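Local coordinates for protein AFP (Microbacterium arborescens, PDB 2YJK) that takes up and translocates iron as a dodecameric Dps protein of the ferritin fold, probably storing it as ferric iron, at the interface of chains A and B. Numbering follows the deposited sequence. Chains: chain A/B, AFP.

Contact 1: the interface of chains A and B. Residues chain A 29, 33, 66, 69, 73, 84-86; chain B 37, 40-41, 44.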
ATOM      1  N   VAL A  29      -4.332  17.121  28.627  1.00 23.64           N
ATOM      2  CA  VAL A  29      -3.275  17.452  27.655  1.00 22.84           C
ATOM      3  C   VAL A  29      -1.903  17.354  28.388  1.00 23.47           C
ATOM      4  O   VAL A  29      -0.969  16.705  27.901  1.00 22.62           O
ATOM      5  CB  VAL A  29      -3.438  18.871  27.069  1.00 22.66           C
ATOM      6  CG1 VAL A  29      -2.222  19.228  26.217  1.00 21.42           C
ATOM      7  CG2 VAL A  29      -4.720  18.974  26.334  1.00 20.01           C
ATOM      8  N   GLN A  33       0.890  14.515  27.385  1.00 22.40           N
ATOM      9  CA  GLN A  33       2.060  15.004  26.710  1.00 23.06           C
ATOM     10  C   GLN A  33       3.273  14.594  27.584  1.00 23.01           C
ATOM     11  O   GLN A  33       4.313  14.301  27.059  1.00 23.35           O
ATOM     12  CB  GLN A  33       1.995  16.523  26.546  1.00 24.33           C
ATOM     13  CG  GLN A  33       3.130  17.118  25.671  1.00 26.03           C
ATOM     14  CD  GLN A  33       3.133  16.560  24.224  1.00 31.37           C
ATOM     15  OE1 GLN A  33       4.011  15.741  23.840  1.00 37.23           O
ATOM     16  NE2 GLN A  33       2.177  16.995  23.429  1.00 27.82           N
ATOM     17  N   GLN A  66       0.583  10.542  22.516  1.00 20.76           N
ATOM     18  CA  GLN A  66       0.733  11.734  21.659  1.00 22.71           C
ATOM     19  C   GLN A  66      -0.574  12.063  20.909  1.00 24.21           C
ATOM     20  O   GLN A  66      -0.921  13.261  20.789  1.00 24.89           O
ATOM     21  CB  GLN A  66       1.918  11.616  20.628  1.00 23.25           C
ATOM     22  CG  GLN A  66       2.245  12.953  19.803  1.00 25.98           C
ATOM     23  CD  GLN A  66       2.482  14.177  20.789  1.00 29.63           C
ATOM     24  OE1 GLN A  66       1.544  14.953  21.115  1.00 27.85           O
ATOM     25  NE2 GLN A  66       3.711  14.282  21.323  1.00 23.54           N
ATOM     26  N   ALA A  69      -3.086  13.482  23.609  1.00 22.31           N
ATOM     27  CA  ALA A  69      -2.721  14.875  23.820  1.00 22.97           C
ATOM     28  C   ALA A  69      -3.262  15.805  22.716  1.00 21.91           C
ATOM     29  O   ALA A  69      -3.932  16.810  23.025  1.00 23.17           O
ATOM     30  CB  ALA A  69      -1.158  15.004  24.044  1.00 22.64           C
ATOM     31  N   ALA A  73      -6.072  18.614  23.104  1.00 21.82           N
ATOM     32  CA  ALA A  73      -5.605  20.004  22.913  1.00 22.28           C
ATOM     33  C   ALA A  73      -6.411  20.629  21.778  1.00 22.95           C
ATOM     34  O   ALA A  73      -6.871  21.803  21.868  1.00 24.25           O
ATOM     35  CB  ALA A  73      -4.077  20.061  22.558  1.00 21.85           C
ATOM     36  N   ASP A  84      -1.872  26.218  27.219  1.00 29.65           N
ATOM     37  CA  ASP A  84      -0.470  26.387  27.585  1.00 31.06           C
ATOM     38  C   ASP A  84       0.193  25.052  27.904  1.00 30.53           C
ATOM     39  O   ASP A  84       0.164  24.567  29.041  1.00 30.01           O
ATOM     40  CB  ASP A  84      -0.226  27.453  28.684  1.00 32.06           C
ATOM     41  CG  ASP A  84       1.282  27.598  29.055  1.00 34.08           C
ATOM     42  OD1 ASP A  84       2.158  26.992  28.362  1.00 32.12           O
ATOM     43  OD2 ASP A  84       1.586  28.277  30.064  1.00 36.04           O
ATOM     44  N   SER A  85       0.785  24.468  26.873  1.00 29.96           N
ATOM     45  CA  SER A  85       1.472  23.218  27.046  1.00 30.66           C
ATOM     46  C   SER A  85       2.984  23.324  26.741  1.00 29.77           C
ATOM     47  O   SER A  85       3.560  22.317  26.358  1.00 28.15           O
ATOM     48  CB  SER A  85       0.784  22.143  26.181  1.00 31.13           C
ATOM     49  OG  SER A  85       1.478  20.897  26.206  1.00 36.24           O
ATOM     50  N   ARG A  86       3.596  24.517  26.899  1.00 27.72           N
ATOM     51  CA  ARG A  86       5.089  24.666  26.865  1.00 28.17           C
ATOM     52  C   ARG A  86       5.744  23.661  27.855  1.00 26.95           C
ATOM     53  O   ARG A  86       5.103  23.171  28.799  1.00 27.24           O
ATOM     54  CB  ARG A  86       5.529  26.102  27.198  1.00 29.20           C
ATOM     55  CG  ARG A  86       5.044  27.192  26.221  1.00 31.15           C
ATOM     56  CD  ARG A  86       5.203  28.640  26.759  1.00 31.85           C
ATOM     57  NE  ARG A  86       4.418  28.859  27.954  1.00 33.03           N
ATOM     58  CZ  ARG A  86       4.671  29.799  28.866  1.00 36.40           C
ATOM     59  NH1 ARG A  86       5.709  30.620  28.726  1.00 32.90           N
ATOM     60  NH2 ARG A  86       3.871  29.913  29.927  1.00 34.58           N
TER
ATOM     61  N   VAL B  37       7.573  18.964  22.221  1.00 22.25           N
ATOM     62  CA  VAL B  37       6.574  19.528  23.112  1.00 22.05           C
ATOM     63  C   VAL B  37       6.227  20.998  22.784  1.00 23.01           C
ATOM     64  O   VAL B  37       5.055  21.356  22.609  1.00 21.19           O
ATOM     65  CB  VAL B  37       7.080  19.434  24.523  1.00 23.52           C
ATOM     66  CG1 VAL B  37       6.090  20.087  25.514  1.00 22.39           C
ATOM     67  CG2 VAL B  37       7.362  17.941  24.860  1.00 20.28           C
ATOM     68  N   LYS B  40       4.524  21.279  19.248  1.00 19.75           N
ATOM     69  CA  LYS B  40       3.109  20.949  19.374  1.00 22.23           C
ATOM     70  C   LYS B  40       2.285  22.153  19.901  1.00 23.56           C
ATOM     71  O   LYS B  40       1.189  22.365  19.453  1.00 23.55           O
ATOM     72  CB  LYS B  40       2.905  19.768  20.303  1.00 19.89           C
ATOM     73  CG  LYS B  40       3.105  18.301  19.632  1.00 23.49           C
ATOM     74  CD  LYS B  40       2.109  18.120  18.471  1.00 26.02           C
ATOM     75  CE  LYS B  40       1.986  16.695  17.987  1.00 29.13           C
ATOM     76  NZ  LYS B  40       0.846  16.762  16.979  1.00 30.98           N
ATOM     77  N   GLN B  41       2.803  22.854  20.920  1.00 24.12           N
ATOM     78  CA  GLN B  41       2.205  24.062  21.458  1.00 24.03           C
ATOM     79  C   GLN B  41       2.005  25.071  20.349  1.00 23.62           C
ATOM     80  O   GLN B  41       0.941  25.653  20.205  1.00 23.86           O
ATOM     81  CB  GLN B  41       3.151  24.639  22.545  1.00 25.00           C
ATOM     82  CG  GLN B  41       2.875  26.060  23.007  1.00 24.88           C
ATOM     83  CD  GLN B  41       1.670  26.162  23.873  1.00 30.20           C
ATOM     84  OE1 GLN B  41       1.079  25.129  24.216  1.00 30.41           O
ATOM     85  NE2 GLN B  41       1.304  27.409  24.291  1.00 28.03           N
ATOM     86  N   TRP B  44      -0.671  23.815  17.924  1.00 22.66           N
ATOM     87  CA  TRP B  44      -2.066  24.019  18.475  1.00 23.36           C
ATOM     88  C   TRP B  44      -2.557  25.466  18.502  1.00 23.52           C
ATOM     89  O   TRP B  44      -3.737  25.748  18.212  1.00 23.23           O
ATOM     90  CB  TRP B  44      -2.140  23.462  19.914  1.00 24.81           C
ATOM     91  CG  TRP B  44      -1.917  21.944  19.922  1.00 24.00           C
ATOM     92  CD1 TRP B  44      -2.339  21.035  18.949  1.00 23.23           C
ATOM     93  CD2 TRP B  44      -1.292  21.165  20.956  1.00 21.09           C
ATOM     94  NE1 TRP B  44      -2.004  19.737  19.331  1.00 24.38           N
ATOM     95  CE2 TRP B  44      -1.364  19.785  20.547  1.00 22.83           C
ATOM     96  CE3 TRP B  44      -0.728  21.492  22.203  1.00 19.74           C
ATOM     97  CZ2 TRP B  44      -0.866  18.726  21.345  1.00 25.39           C
ATOM     98  CZ3 TRP B  44      -0.232  20.441  23.025  1.00 23.79           C
ATOM     99  CH2 TRP B  44      -0.318  19.059  22.581  1.00 22.87           C
TER
HETATM  100  O   HOH W   1       2.928  19.962  24.106  1.00 32.01           O

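Contact 2: the interface of chains A and B. Residues chain A 34, 37-38, 41, 96, 98-99; chain B 85-87, 90.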
ATOM      1  N   ALA A  34       3.144  14.579  28.912  1.00 23.12           N
ATOM      2  CA  ALA A  34       4.209  14.098  29.774  1.00 23.93           C
ATOM      3  C   ALA A  34       4.478  12.611  29.593  1.00 24.80           C
ATOM      4  O   ALA A  34       5.628  12.186  29.664  1.00 24.81           O
ATOM      5  CB  ALA A  34       3.948  14.376  31.275  1.00 22.92           C
ATOM      6  N   VAL A  37       6.836  11.963  26.765  1.00 22.19           N
ATOM      7  CA  VAL A  37       8.215  12.222  27.158  1.00 22.37           C
ATOM      8  C   VAL A  37       8.762  11.173  28.142  1.00 22.35           C
ATOM      9  O   VAL A  37       9.861  10.676  27.948  1.00 22.22           O
ATOM     10  CB  VAL A  37       8.380  13.648  27.782  1.00 22.02           C
ATOM     11  CG1 VAL A  37       9.858  13.892  28.311  1.00 23.11           C
ATOM     12  CG2 VAL A  37       8.047  14.713  26.754  1.00 23.55           C
ATOM     13  N   ASN A  38       8.021  10.895  29.213  1.00 20.72           N
ATOM     14  CA  ASN A  38       8.485   9.955  30.194  1.00 22.60           C
ATOM     15  C   ASN A  38       8.412   8.503  29.689  1.00 21.70           C
ATOM     16  O   ASN A  38       9.159   7.641  30.133  1.00 24.22           O
ATOM     17  CB  ASN A  38       7.727  10.146  31.538  1.00 22.94           C
ATOM     18  CG  ASN A  38       7.960  11.556  32.146  1.00 25.11           C
ATOM     19  OD1 ASN A  38       9.094  12.068  32.168  1.00 25.29           O
ATOM     20  ND2 ASN A  38       6.888  12.185  32.627  1.00 20.83           N
ATOM     21  N   GLN A  41      11.613   8.036  27.713  1.00 22.10           N
ATOM     22  CA  GLN A  41      12.569   7.788  28.787  1.00 23.42           C
ATOM     23  C   GLN A  41      12.612   6.321  29.178  1.00 23.01           C
ATOM     24  O   GLN A  41      13.650   5.707  29.105  1.00 22.45           O
ATOM     25  CB  GLN A  41      12.267   8.713  30.014  1.00 22.39           C
ATOM     26  CG  GLN A  41      13.013   8.421  31.306  1.00 24.95           C
ATOM     27  CD  GLN A  41      14.520   8.741  31.194  1.00 29.06           C
ATOM     28  OE1 GLN A  41      14.931   9.348  30.216  1.00 26.28           O
ATOM     29  NE2 GLN A  41      15.319   8.364  32.218  1.00 26.48           N
ATOM     30  N   THR A  96       6.609  12.401  37.590  1.00 35.36           N
ATOM     31  CA  THR A  96       6.797  11.044  37.143  1.00 32.97           C
ATOM     32  C   THR A  96       7.556  10.174  38.133  1.00 33.39           C
ATOM     33  O   THR A  96       8.409  10.650  38.838  1.00 33.29           O
ATOM     34  CB  THR A  96       7.566  11.020  35.798  1.00 33.47           C
ATOM     35  OG1 THR A  96       7.654   9.673  35.362  1.00 32.86           O
ATOM     36  CG2 THR A  96       9.020  11.623  35.930  1.00 31.56           C
ATOM     37  N   VAL A  98       9.032   7.441  36.661  1.00 28.04           N
ATOM     38  CA  VAL A  98       9.984   6.751  35.776  1.00 27.71           C
ATOM     39  C   VAL A  98      11.399   7.002  36.254  1.00 28.98           C
ATOM     40  O   VAL A  98      11.741   8.130  36.518  1.00 30.01           O
ATOM     41  CB  VAL A  98       9.866   7.178  34.282  1.00 27.15           C
ATOM     42  CG1 VAL A  98      10.921   6.406  33.435  1.00 25.44           C
ATOM     43  CG2 VAL A  98       8.540   6.807  33.809  1.00 25.23           C
ATOM     44  N   PRO A  99      12.216   5.963  36.390  1.00 29.60           N
ATOM     45  CA  PRO A  99      13.539   6.266  36.984  1.00 30.05           C
ATOM     46  C   PRO A  99      14.401   7.104  36.073  1.00 30.27           C
ATOM     47  O   PRO A  99      14.118   7.236  34.856  1.00 29.38           O
ATOM     48  CB  PRO A  99      14.159   4.894  37.231  1.00 30.48           C
ATOM     49  CG  PRO A  99      12.959   3.894  37.203  1.00 30.93           C
ATOM     50  CD  PRO A  99      11.978   4.512  36.213  1.00 28.99           C
TER
ATOM     51  N   SER B  85      16.020  11.836  30.422  1.00 28.96           N
ATOM     52  CA  SER B  85      15.205  12.759  29.628  1.00 28.90           C
ATOM     53  C   SER B  85      13.763  12.792  30.228  1.00 29.53           C
ATOM     54  O   SER B  85      12.770  12.962  29.495  1.00 29.32           O
ATOM     55  CB  SER B  85      15.230  12.303  28.171  1.00 27.98           C
ATOM     56  OG  SER B  85      14.679  13.304  27.298  1.00 34.85           O
ATOM     57  N   ARG B  86      13.661  12.615  31.552  1.00 27.93           N
ATOM     58  CA  ARG B  86      12.394  12.832  32.235  1.00 27.93           C
ATOM     59  C   ARG B  86      11.962  14.270  31.987  1.00 27.56           C
ATOM     60  O   ARG B  86      12.808  15.138  31.718  1.00 28.20           O
ATOM     61  CB  ARG B  86      12.486  12.516  33.724  1.00 28.74           C
ATOM     62  CG  ARG B  86      12.715  11.040  34.079  1.00 27.63           C
ATOM     63  CD  ARG B  86      13.075  10.923  35.575  1.00 31.10           C
ATOM     64  NE  ARG B  86      14.287  11.707  35.925  1.00 30.53           N
ATOM     65  CZ  ARG B  86      14.671  11.990  37.174  1.00 36.74           C
ATOM     66  NH1 ARG B  86      13.960  11.575  38.216  1.00 35.29           N
ATOM     67  NH2 ARG B  86      15.769  12.701  37.383  1.00 34.37           N
ATOM     68  N   VAL B  87      10.658  14.519  32.010  1.00 26.25           N
ATOM     69  CA  VAL B  87      10.137  15.907  31.913  1.00 26.65           C
ATOM     70  C   VAL B  87      10.830  16.954  32.881  1.00 27.52           C
ATOM     71  O   VAL B  87      11.200  18.053  32.467  1.00 27.21           O
ATOM     72  CB  VAL B  87       8.613  15.931  32.137  1.00 27.31           C
ATOM     73  CG1 VAL B  87       8.103  17.372  32.214  1.00 26.98           C
ATOM     74  CG2 VAL B  87       7.843  15.125  30.975  1.00 25.47           C
ATOM     75  N   MET B  90      14.352  17.651  31.465  1.00 31.48           N
ATOM     76  CA  MET B  90      14.280  18.393  30.197  1.00 31.61           C
ATOM     77  C   MET B  90      13.949  19.873  30.461  1.00 32.26           C
ATOM     78  O   MET B  90      14.568  20.788  29.893  1.00 31.88           O
ATOM     79  CB  MET B  90      13.238  17.720  29.270  1.00 30.01           C
ATOM     80  CG  MET B  90      13.067  18.367  27.957  1.00 32.03           C
ATOM     81  SD  MET B  90      11.635  17.653  27.003  1.00 38.81           S
ATOM     82  CE  MET B  90      10.200  17.952  28.093  1.00 36.11           C
TER
HETATM   83  O   HOH W   2      11.378  10.014  38.404  1.00 21.91           O
HETATM   84  O   HOH W   3      12.082  11.920  26.658  1.00 30.22           O

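Contact 1: the interface of chains A and B
The amide oxygen OE1 of B:Gln41 takes the backbone N of A:Ser85 at 2.8 Å; the donor stands 48° above the carbonyl plane, away from the in-plane lone-pair directions. B:Gln41 gets there with CG anti to its own backbone N (chi1 166°) and a bend at chi2 that turns the amide toward the loop of chain A. On either side of A:Ser85 the loop is tied to itself: the guanidinium of A:Arg86 grips the carboxylate of A:Asp84 side-on, NH2 lying 2.8 Å from OD2 in a salt bridge and NE bonding OD1, while OD1 also accepts the backbone N of A:Arg86. Water 1 adds a bridge, 2.7 Å from the hydroxyl OG of A:Ser85 and 3.0 Å from the carbonyl O of B:Val37. Beside it lies the indole of B:Trp44. The methyl CB of A:Ala73 sits over one face, 3.4 Å from the centroid of the six-membered ring, the backbone O of B:Lys40 lies against the opposite face toward the rim, and CB of A:Ser85 meets the edge in plane. At the adjoining corner of the six-membered ring, CH2 of B:Trp44 comes 3.3 Å from the amide NE2 of A:Gln33, the two planes 44° apart. That amide is held by a reciprocal pair with A:Gln66, in which each oxygen accepts on a lone pair; NE2 of A:Gln66 is 2.9 Å from OE1 of A:Gln33. The CE methylene of B:Lys40 packs against the A:Gln66 amide. These contacts join the two subunits and, since B:Lys40 belongs to the iron pocket, probably help set the geometry of the intersubunit iron site.

Contact 2: the interface of chains A and B
This is part of a two-fold symmetric helix-and-loop interface between identical subunits, where the segment 85-90 of chain B lies along helix 15-45 of chain A and helps hold the pair together in the twelve-subunit assembly. Two side-chain oxygens of the helix receive backbone N-H groups of that segment. OD1 of A:Asn38 takes the N of B:Val87 at 2.9 Å, the donor tilted 18° from the carbonyl plane, and thereby meets the start of the short helix 87-93. One turn along, OE1 of A:Gln41 accepts the N of B:Ser85 at 2.7 Å from well above its amide plane. The other end of that amide is fixed within chain A: NE2 gives a nearly straight bond, 167° at the hydrogen, to a lone pair of the carbonyl O of A:Pro99, 3.1 Å away, which sets the rotation of the amide. CG of A:Gln41 packs at 3.8 Å against CG of B:Arg86. An alanine in place of A:Gln41 would probably leave the N-H of B:Ser85 and the carbonyl of A:Pro99 without these partners and open a gap beside the aliphatic stem of B:Arg86. CG2 of B:Val87, anti to its own carbonyl carbon (chi1 173° placing CG1 anti to N), is turned toward helix 15-45 and reaches CB of A:Val37 at 3.6 Å, also touching the A:Asn38 amide; the two valines cross at about a right angle. CE of B:Met90 meets the methyls of A:Val37 tip to tip. Water 3 links the carbonyl O of A:Val37, at 2.9 Å, to the carbonyl and hydroxyl of B:Ser85. At the end of the B:Arg86 side chain, water 2 lies in the guanidinium plane, 3.0 Å from NH1, and is 2.7 Å from the carbonyl O of A:Val98.

The centres of contact 1 and contact 2 lie about 15 Å apart, measured between their C-alpha atoms, within one two-fold interface. Both set helix 15-45 of one subunit against the loop at 85-86 of the other, with the chains exchanged: 37 and 41 serve from chain B in contact 1 and from chain A in contact 2. Contact 1 includes residues of helix 51-78 of chain A, whereas contact 2 adds the short helix that follows the loop in chain B and residues 96-99 of chain A. Each subunit thus both offers its helix and inserts its loop, a reciprocal clasp that probably steadies the dimeric unit of the dodecamer.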